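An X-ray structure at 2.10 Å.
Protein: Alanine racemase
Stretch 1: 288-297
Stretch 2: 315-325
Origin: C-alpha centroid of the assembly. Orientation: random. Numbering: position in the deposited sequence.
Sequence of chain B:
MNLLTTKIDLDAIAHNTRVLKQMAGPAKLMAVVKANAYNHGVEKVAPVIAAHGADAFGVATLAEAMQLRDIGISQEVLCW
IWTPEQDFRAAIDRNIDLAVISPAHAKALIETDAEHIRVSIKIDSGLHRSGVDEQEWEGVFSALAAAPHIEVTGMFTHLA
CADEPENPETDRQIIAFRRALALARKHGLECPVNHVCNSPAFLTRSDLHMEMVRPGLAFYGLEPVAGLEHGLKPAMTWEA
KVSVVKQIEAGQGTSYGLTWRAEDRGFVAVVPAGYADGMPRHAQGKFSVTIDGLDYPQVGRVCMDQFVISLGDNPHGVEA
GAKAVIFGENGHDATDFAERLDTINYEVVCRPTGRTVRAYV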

# COMPACT_ATOMS: atom_id res chain seq x y z
N SER B 288 -10.55 5.22 16.78
CA SER B 288 -10.14 4.48 17.96
C SER B 288 -9.92 3.03 17.52
O SER B 288 -10.49 2.59 16.53
CB SER B 288 -11.26 4.49 19.02
OG SER B 288 -11.67 5.80 19.35
N VAL B 289 -9.07 2.31 18.24
CA VAL B 289 -8.85 0.91 17.94
C VAL B 289 -9.63 0.21 19.05
O VAL B 289 -10.06 0.85 20.01
CB VAL B 289 -7.36 0.52 18.01
CG1 VAL B 289 -6.53 1.44 17.12
CG2 VAL B 289 -6.87 0.57 19.44
N THR B 290 -9.82 -1.10 18.92
CA THR B 290 -10.56 -1.82 19.94
C THR B 290 -9.74 -2.95 20.53
O THR B 290 -9.32 -3.87 19.82
CB THR B 290 -11.86 -2.41 19.37
OG1 THR B 290 -11.55 -3.51 18.50
CG2 THR B 290 -12.63 -1.38 18.59
N ILE B 291 -9.54 -2.89 21.84
CA ILE B 291 -8.79 -3.92 22.56
C ILE B 291 -9.78 -4.64 23.49
O ILE B 291 -10.32 -4.04 24.41
CB ILE B 291 -7.65 -3.30 23.39
CG1 ILE B 291 -6.68 -2.57 22.46
CG2 ILE B 291 -6.93 -4.38 24.17
CD1 ILE B 291 -5.53 -1.88 23.17
N ASP B 292 -10.01 -5.92 23.22
CA ASP B 292 -10.94 -6.70 24.02
C ASP B 292 -12.34 -6.10 23.95
O ASP B 292 -13.06 -6.07 24.94
CB ASP B 292 -10.48 -6.78 25.48
CG ASP B 292 -9.25 -7.64 25.66
OD1 ASP B 292 -9.24 -8.78 25.13
OD2 ASP B 292 -8.30 -7.19 26.33
N GLY B 293 -12.69 -5.59 22.78
CA GLY B 293 -14.01 -5.01 22.60
C GLY B 293 -14.19 -3.58 23.07
O GLY B 293 -15.27 -3.03 22.90
N LEU B 294 -13.16 -2.98 23.66
CA LEU B 294 -13.28 -1.60 24.12
C LEU B 294 -12.44 -0.63 23.29
O LEU B 294 -11.33 -0.94 22.88
CB LEU B 294 -12.92 -1.48 25.60
CG LEU B 294 -13.94 -2.06 26.59
CD1 LEU B 294 -13.75 -1.41 27.93
CD2 LEU B 294 -15.35 -1.79 26.11
N ASP B 295 -12.99 0.56 23.04
CA ASP B 295 -12.31 1.57 22.24
C ASP B 295 -11.30 2.41 22.99
O ASP B 295 -11.44 2.69 24.17
CB ASP B 295 -13.34 2.50 21.59
CG ASP B 295 -14.10 1.85 20.45
OD1 ASP B 295 -13.72 0.73 20.05
OD2 ASP B 295 -15.06 2.46 19.96
N TYR B 296 -10.26 2.81 22.26
CA TYR B 296 -9.20 3.66 22.78
C TYR B 296 -8.81 4.53 21.59
O TYR B 296 -8.33 4.04 20.57
CB TYR B 296 -8.01 2.82 23.26
CG TYR B 296 -8.33 1.91 24.42
CD1 TYR B 296 -8.68 0.58 24.22
CD2 TYR B 296 -8.32 2.39 25.73
CE1 TYR B 296 -9.00 -0.25 25.28
CE2 TYR B 296 -8.64 1.57 26.79
CZ TYR B 296 -8.98 0.25 26.57
OH TYR B 296 -9.30 -0.55 27.64
N PRO B 297 -9.04 5.84 21.70
CA PRO B 297 -8.74 6.83 20.66
C PRO B 297 -7.27 6.97 20.31
O PRO B 297 -6.40 6.97 21.18
CB PRO B 297 -9.32 8.11 21.24
CG PRO B 297 -9.03 7.95 22.70
CD PRO B 297 -9.46 6.51 22.95
N PRO B 315 -7.99 1.63 33.06
CA PRO B 315 -8.79 0.87 34.03
C PRO B 315 -8.95 -0.63 33.73
O PRO B 315 -9.19 -1.41 34.65
CB PRO B 315 -10.13 1.60 34.03
CG PRO B 315 -10.23 2.09 32.62
CD PRO B 315 -8.83 2.62 32.36
N HIS B 316 -8.82 -1.01 32.47
CA HIS B 316 -8.97 -2.40 32.08
C HIS B 316 -7.63 -3.13 32.05
O HIS B 316 -7.53 -4.28 31.61
CB HIS B 316 -9.67 -2.46 30.72
CG HIS B 316 -10.90 -1.60 30.65
ND1 HIS B 316 -12.05 -1.91 31.34
CD2 HIS B 316 -11.11 -0.40 30.07
CE1 HIS B 316 -12.92 -0.93 31.19
NE2 HIS B 316 -12.38 0.00 30.43
N GLY B 317 -6.60 -2.44 32.52
CA GLY B 317 -5.28 -3.04 32.58
C GLY B 317 -4.68 -3.52 31.27
O GLY B 317 -4.05 -4.58 31.23
N VAL B 318 -4.86 -2.75 30.20
CA VAL B 318 -4.28 -3.12 28.92
C VAL B 318 -2.77 -3.24 29.08
O VAL B 318 -2.14 -2.37 29.68
CB VAL B 318 -4.55 -2.04 27.85
CG1 VAL B 318 -3.75 -2.37 26.57
CG2 VAL B 318 -6.04 -1.94 27.57
N GLU B 319 -2.20 -4.31 28.55
CA GLU B 319 -0.76 -4.54 28.63
C GLU B 319 -0.18 -4.80 27.24
O GLU B 319 -0.91 -5.07 26.29
CB GLU B 319 -0.47 -5.73 29.53
CG GLU B 319 -0.98 -5.58 30.94
CD GLU B 319 -0.58 -6.75 31.81
OE1 GLU B 319 0.60 -6.84 32.18
OE2 GLU B 319 -1.44 -7.60 32.10
N ALA B 320 1.14 -4.72 27.14
CA ALA B 320 1.81 -4.98 25.87
C ALA B 320 1.45 -6.39 25.44
O ALA B 320 1.32 -7.28 26.27
CB ALA B 320 3.33 -4.85 26.03
N GLY B 321 1.27 -6.59 24.13
CA GLY B 321 0.91 -7.90 23.63
C GLY B 321 -0.59 -8.00 23.41
O GLY B 321 -1.08 -8.95 22.79
N ALA B 322 -1.33 -7.02 23.92
CA ALA B 322 -2.78 -6.99 23.77
C ALA B 322 -3.12 -6.77 22.30
O ALA B 322 -2.44 -6.01 21.60
CB ALA B 322 -3.37 -5.89 24.62
N LYS B 323 -4.17 -7.44 21.83
CA LYS B 323 -4.61 -7.31 20.45
C LYS B 323 -5.47 -6.07 20.25
O LYS B 323 -6.52 -5.91 20.89
CB LYS B 323 -5.42 -8.53 20.03
CG LYS B 323 -4.60 -9.80 19.87
CD LYS B 323 -5.51 -11.01 19.71
CE LYS B 323 -6.51 -10.82 18.57
NZ LYS B 323 -7.42 -12.01 18.42
N ALA B 324 -5.02 -5.19 19.37
CA ALA B 324 -5.74 -3.96 19.05
C ALA B 324 -6.36 -4.07 17.65
O ALA B 324 -5.64 -4.13 16.65
CB ALA B 324 -4.80 -2.77 19.12
N VAL B 325 -7.68 -4.09 17.59
CA VAL B 325 -8.39 -4.17 16.31
C VAL B 325 -8.53 -2.77 15.72
O VAL B 325 -9.10 -1.88 16.35
CB VAL B 325 -9.82 -4.78 16.48
CG1 VAL B 325 -10.56 -4.76 15.15
CG2 VAL B 325 -9.73 -6.21 17.01
O HOH W 1 -8.67 -7.50 21.39
O HOH W 2 -7.87 0.32 29.93

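The contact is anchored by two backbone hydrogen bonds that tie Thr290 to Val325 as an antiparallel hydrogen-bonded pair. Thr290 N donates to Val325 O at 2.8 Å, and Val325 N donates to Thr290 O, also at 2.8 Å and nearly straight at 172°. Beyond this pair no further direct amide bonds join the stretches, and other links take over: a weak CA-H...O contact from Ile291 CA to Lys323 O at 3.4 Å, and a bridge through water 1, which accepts from Asp292 N (2.8 Å) and donates to Lys323 O (2.7 Å) where the first strand enters its turn.

That turn, type I' from Ile291 to Leu294, folds stretch 1 into a hairpin, with Ile291 N bonded to Leu294 O (2.8 Å) and Val289 N to Tyr296 O (3.0 Å). Gly293 suits its position, since at its backbone angles a CB would be jammed against the preceding carbonyl O. In stretch 2, a type II turn from Glu319 to Ala322 leads into the strand 323-325 and places Gly321 at positive phi.

Side chains alternate across the sheet. Thr290 and Val325 share one face, where Thr290 OG1 comes within 2.9 Å of Val325 CB; the hydroxyl is hydrogen-bonded elsewhere in the structure. Ile291 occupies the other face with Ala324 and is the hub of the apolar packing: its CG1 meets Ala324 CB at 3.8 Å, its CG2 meets Ala322 CB at 3.9 Å, and its CD1 reaches Val318 CG1 at 3.9 Å. Ala322 and Ala324 each meet the branched chain with a single methyl. Val289 CG2 adds a contact with Ala324 CB at 3.9 Å.

Farther out, Tyr296 CZ packs on Val318 CG2 at 3.8 Å, while water 2 links Tyr296 OH (2.8 Å) to His316 N (3.0 Å). Leu294 CD1 sits over the face of the His316 ring, 3.4 Å from its centroid, in a CH-pi contact.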